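PDB 2X3E: 3-oxoacyl-[acyl-carrier-protein] synthase 3 from Pseudomonas aeruginosa, which probably catalyses the first condensation of fatty acid synthesis, joining an acetyl group from acetyl-CoA to two carbons from malonyl-ACP. Local coordinates for residues A79-D84 with G138-S143. The protein carries 1 engineered substitution. Residues are numbered along the deposited sequence; the frame is centred on the assembly and turned at random.
Sequences ATSTGD and GVDTFS
Asp140 reaches from the end of its strand to the loop of Ser81 and Thr82, where side chains carry on from the backbone pairing. The CB of Asp140 lies 3.8 Å from Thr82 OG1, and its CG stands about as near to that hydroxyl as to the backbone N of Ser81. Beyond CG the carboxylate divides its work. Asp140 OD1 is gripped twice. Ser81 N comes to its syn lone pair at 2.9 Å from Asp140 OD1, and Thr82 OG1 to its anti lone pair at 2.7 Å. OD2 accepts from a water that in turn takes the proton of Ser81 OG, and also from the backbone N of Ala283, so both oxygens of this buried group are satisfied.

The two segments take in the C-terminal ends of neighbouring parallel strands, 75-79 and 133-140, of a mixed sheet in a thiolase-like fold, and the loops that leave them. Their last backbone bond here, Val139 N to Ala79 O, is almost straight (175°). Beyond it the two chains run on in nearly the same direction, 19° apart, and are joined through side chains.

Thr82 OG1, set between the backbone N and carbonyl carbon by a chi1 of 51°, gives its proton to Asp140 and accepts from Thr141 N at 2.9 Å. Thr80 OG1 closes an ST turn by accepting from Thr82 N (3.0 Å) and sits 2.8 Å from Val139 O. The Phe142 ring meets Ser81 CB at its edge and Thr82 CG2 obliquely, Phe142 CD1 to Thr82 CG2 being 3.7 Å. The side chain of Phe142 is about 7 Å from that of Asn280, a predicted active-site residue, while Cys87 of the second subunit packs against Ser81 and Phe142.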
# COMPACT_ATOMS: atom_id res chain seq x y z
N ALA A 79 -2.24 6.32 3.24
CA ALA A 79 -0.87 6.46 2.76
C ALA A 79 0.01 6.66 3.99
O ALA A 79 -0.06 7.71 4.63
CB ALA A 79 -0.76 7.65 1.82
N THR A 80 0.81 5.64 4.32
CA THR A 80 1.64 5.65 5.54
C THR A 80 2.85 4.73 5.43
O THR A 80 2.83 3.73 4.70
CB THR A 80 0.82 5.23 6.81
OG1 THR A 80 1.58 5.50 7.99
CG2 THR A 80 0.44 3.75 6.79
N SER A 81 3.91 5.09 6.15
CA SER A 81 5.09 4.24 6.35
C SER A 81 5.23 3.84 7.83
O SER A 81 6.24 3.27 8.23
CB SER A 81 6.35 4.97 5.91
OG SER A 81 6.22 5.46 4.59
N THR A 82 4.22 4.17 8.64
CA THR A 82 4.28 3.97 10.08
C THR A 82 2.94 3.42 10.55
O THR A 82 2.28 3.99 11.43
CB THR A 82 4.61 5.29 10.80
OG1 THR A 82 3.73 6.32 10.34
CG2 THR A 82 6.05 5.70 10.53
N GLY A 83 2.54 2.31 9.93
CA GLY A 83 1.30 1.63 10.29
C GLY A 83 1.37 1.11 11.72
O GLY A 83 2.45 0.93 12.26
N ASP A 84 0.20 0.89 12.32
CA ASP A 84 0.11 0.41 13.69
C ASP A 84 0.71 -0.99 13.85
O ASP A 84 1.23 -1.31 14.92
CB ASP A 84 -1.35 0.37 14.17
CG ASP A 84 -2.01 1.74 14.24
OD1 ASP A 84 -1.32 2.78 14.13
OD2 ASP A 84 -3.25 1.78 14.40
N GLY A 138 -3.46 10.75 4.44
CA GLY A 138 -2.01 10.82 4.57
C GLY A 138 -1.68 10.93 6.05
O GLY A 138 -2.08 11.90 6.69
N VAL A 139 -1.00 9.93 6.60
CA VAL A 139 -0.69 9.90 8.02
C VAL A 139 0.67 9.28 8.26
O VAL A 139 1.01 8.25 7.67
CB VAL A 139 -1.76 9.11 8.83
CG1 VAL A 139 -1.95 7.68 8.26
CG2 VAL A 139 -1.40 9.07 10.31
N ASP A 140 1.45 9.90 9.14
CA ASP A 140 2.70 9.31 9.58
C ASP A 140 3.04 9.77 11.00
O ASP A 140 2.73 10.91 11.39
CB ASP A 140 3.84 9.65 8.60
CG ASP A 140 4.04 8.57 7.53
OD1 ASP A 140 4.17 7.39 7.90
OD2 ASP A 140 4.11 8.91 6.33
N THR A 141 3.65 8.87 11.76
CA THR A 141 4.11 9.14 13.11
C THR A 141 5.61 8.84 13.19
O THR A 141 6.07 8.01 13.99
CB THR A 141 3.35 8.31 14.15
OG1 THR A 141 3.32 6.93 13.74
CG2 THR A 141 1.92 8.83 14.31
N PHE A 142 6.37 9.54 12.35
CA PHE A 142 7.82 9.35 12.27
C PHE A 142 8.56 9.54 13.59
O PHE A 142 9.62 8.94 13.77
CB PHE A 142 8.44 10.26 11.20
CG PHE A 142 8.69 9.57 9.89
CD1 PHE A 142 7.69 8.83 9.28
CD2 PHE A 142 9.92 9.67 9.26
CE1 PHE A 142 7.91 8.19 8.07
CE2 PHE A 142 10.15 9.04 8.05
CZ PHE A 142 9.14 8.30 7.45
N SER A 143 8.03 10.35 14.50
CA SER A 143 8.69 10.55 15.80
C SER A 143 8.94 9.23 16.53
O SER A 143 9.93 9.10 17.25
CB SER A 143 7.90 11.50 16.71
OG SER A 143 6.78 10.86 17.29
O HOH W 1 4.43 7.38 4.04